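Long-range contact in bacteriocin (Pseudomonas syringae pv. tomato, PDB 4FZL), which probably kills related bacteria by degrading the cell-wall precursor lipid II, as a calcium-binding bacteriocin of the colicin M type: residues 42-47 / 79-84. Sequence-based numbering, arbitrary orientation.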
loop_
_atom_site.group_PDB
_atom_site.type_symbol
_atom_site.label_atom_id
_atom_site.label_comp_id
_atom_site.label_asym_id
_atom_site.label_seq_id
_atom_site.Cartn_x
_atom_site.Cartn_y
_atom_site.Cartn_z
ATOM N N ALA A 42 -8.163 16.452 3.786
ATOM C CA ALA A 42 -8.589 15.288 3.010
ATOM C C ALA A 42 -7.523 14.185 3.036
ATOM O O ALA A 42 -7.808 13.032 3.342
ATOM C CB ALA A 42 -9.046 15.660 1.569
ATOM N N LEU A 43 -6.258 14.547 2.768
ATOM C CA LEU A 43 -5.220 13.550 2.655
ATOM C C LEU A 43 -5.025 12.819 3.996
ATOM O O LEU A 43 -4.894 11.591 4.058
ATOM C CB LEU A 43 -3.928 14.223 2.183
ATOM C CG LEU A 43 -2.766 13.256 1.982
ATOM C CD1 LEU A 43 -3.063 12.119 1.008
ATOM C CD2 LEU A 43 -1.543 14.028 1.471
ATOM N N LYS A 44 -5.006 13.592 5.097
ATOM C CA LYS A 44 -4.940 12.989 6.393
ATOM C C LYS A 44 -6.133 12.100 6.784
ATOM O O LYS A 44 -5.984 11.089 7.465
ATOM C CB LYS A 44 -4.602 14.053 7.464
ATOM C CG LYS A 44 -3.186 14.602 7.436
ATOM C CD LYS A 44 -2.770 15.522 8.590
ATOM C CE LYS A 44 -3.260 16.891 8.374
ATOM N NZ LYS A 44 -2.806 17.745 9.542
ATOM N N THR A 45 -7.310 12.488 6.300
ATOM C CA THR A 45 -8.502 11.689 6.515
ATOM C C THR A 45 -8.360 10.367 5.734
ATOM O O THR A 45 -8.778 9.314 6.245
ATOM C CB THR A 45 -9.777 12.464 6.118
ATOM O OG1 THR A 45 -9.839 13.653 6.905
ATOM C CG2 THR A 45 -11.116 11.591 6.216
ATOM N N PHE A 46 -7.862 10.452 4.468
ATOM C CA PHE A 46 -7.656 9.215 3.720
ATOM C C PHE A 46 -6.730 8.270 4.516
ATOM O O PHE A 46 -6.948 7.039 4.525
ATOM C CB PHE A 46 -7.042 9.441 2.340
ATOM C CG PHE A 46 -7.790 10.343 1.406
ATOM C CD1 PHE A 46 -9.158 10.599 1.516
ATOM C CD2 PHE A 46 -7.102 10.968 0.405
ATOM C CE1 PHE A 46 -9.763 11.473 0.679
ATOM C CE2 PHE A 46 -7.736 11.804 -0.510
ATOM C CZ PHE A 46 -9.087 12.061 -0.345
ATOM N N ALA A 47 -5.635 8.840 5.052
ATOM C CA ALA A 47 -4.748 7.957 5.764
ATOM C C ALA A 47 -5.388 7.341 6.999
ATOM O O ALA A 47 -5.160 6.178 7.320
ATOM C CB ALA A 47 -3.572 8.780 6.177
ATOM N N ASN A 79 -4.565 21.304 11.274
ATOM C CA ASN A 79 -4.358 20.415 12.406
ATOM C C ASN A 79 -5.627 19.945 13.106
ATOM O O ASN A 79 -5.531 19.304 14.139
ATOM C CB ASN A 79 -3.378 21.067 13.404
ATOM C CG ASN A 79 -2.076 21.317 12.778
ATOM O OD1 ASN A 79 -1.486 22.392 12.895
ATOM N ND2 ASN A 79 -1.637 20.351 12.030
ATOM N N ILE A 80 -6.783 20.150 12.480
ATOM C CA ILE A 80 -8.006 19.610 13.052
ATOM C C ILE A 80 -8.116 18.099 12.938
ATOM O O ILE A 80 -8.975 17.494 13.553
ATOM C CB ILE A 80 -9.289 20.263 12.484
ATOM C CG1 ILE A 80 -9.404 20.101 10.949
ATOM C CG2 ILE A 80 -9.327 21.743 12.893
ATOM C CD1 ILE A 80 -10.547 20.860 10.314
ATOM N N ILE A 81 -7.220 17.518 12.158
ATOM C CA ILE A 81 -6.946 16.120 12.203
ATOM C C ILE A 81 -5.422 16.044 12.218
ATOM O O ILE A 81 -4.727 16.712 11.412
ATOM C CB ILE A 81 -7.532 15.327 11.061
ATOM C CG1 ILE A 81 -7.091 13.849 11.098
ATOM C CG2 ILE A 81 -7.151 15.982 9.689
ATOM C CD1 ILE A 81 -7.885 12.972 10.179
ATOM N N LYS A 82 -4.884 15.255 13.159
ATOM C CA LYS A 82 -3.428 15.022 13.312
ATOM C C LYS A 82 -3.042 13.665 12.782
ATOM O O LYS A 82 -3.746 12.734 12.954
ATOM C CB LYS A 82 -3.010 15.225 14.759
ATOM C CG LYS A 82 -3.068 16.716 15.137
ATOM C CD LYS A 82 -2.836 16.974 16.610
ATOM C CE LYS A 82 -2.815 18.478 16.876
ATOM N NZ LYS A 82 -3.229 18.840 18.265
ATOM N N TYR A 83 -1.891 13.610 12.128
ATOM C CA TYR A 83 -1.330 12.362 11.641
ATOM C C TYR A 83 -0.738 11.691 12.865
ATOM O O TYR A 83 0.263 12.157 13.391
ATOM C CB TYR A 83 -0.324 12.635 10.531
ATOM C CG TYR A 83 0.064 11.359 9.794
ATOM C CD1 TYR A 83 -0.767 10.865 8.801
ATOM C CD2 TYR A 83 1.180 10.651 10.127
ATOM C CE1 TYR A 83 -0.462 9.703 8.114
ATOM C CE2 TYR A 83 1.515 9.470 9.428
ATOM C CZ TYR A 83 0.673 9.013 8.442
ATOM O OH TYR A 83 0.941 7.810 7.798
ATOM N N PRO A 84 -1.274 10.542 13.267
ATOM C CA PRO A 84 -0.905 9.965 14.562
ATOM C C PRO A 84 0.520 9.458 14.658
ATOM O O PRO A 84 1.194 9.222 13.614
ATOM C CB PRO A 84 -1.906 8.824 14.716
ATOM C CG PRO A 84 -2.285 8.423 13.330
ATOM C CD PRO A 84 -1.993 9.585 12.410
HETATM O O HOH W 1 -0.491 16.225 11.443
#
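Lys44 reaches from its helix to the loop 79-84 and donates a hydrogen bond from NZ to the carbonyl oxygen of Ile81, at 2.9 Å. The ammonium meets that oxygen almost head-on, the C=O...N angle being 168°. The chain bends at chi3 (-81°), which places CE, and an extended chi4 carries NZ to a point beyond the carbonyl oxygen. A second carbonyl, Glu78 O, also accepts from NZ, and a water hydrogen-bonded to Tyr83 N receives a further, weak bond from it. Lysine suits this place because its long flexible chain ends in three N-H bonds, able to serve Ile81 O, Glu78 O and the water together; its charge also makes a cation-pi contact with Phe106.

The remaining contacts are van der Waals packing. Ile81 sends its two branches to different residues: CG2 packs on Lys44 CB at 3.9 Å, while CD1 reaches the helix backbone at Lys44 O, 3.8 Å away, and touches Thr45 OG1. CG1 is anti to the backbone N (chi1 175°), and CD1 continues from it in an extended chain. The side chains of Thr45 and Ile81 cross at about a right angle. Thr45 suits a buried helical site because its hydroxyl bonds back to Val41 O, one turn earlier. Further along the helix, Ala47 CB meets the edge of the Tyr83 ring near its plane, 3.8 Å from CE1; the small methyl lets the ring come close to the helix, while the phenol OH bonds to His103 ND1.

Together these contacts hold the 79-84 part of the connection between helices 59-70 and 96-106 against helix 37-54, within the helical part of the chain. Thr45 packs against helix 59-70, whereas Ala47 and Tyr83 both touch His99 on helix 96-106.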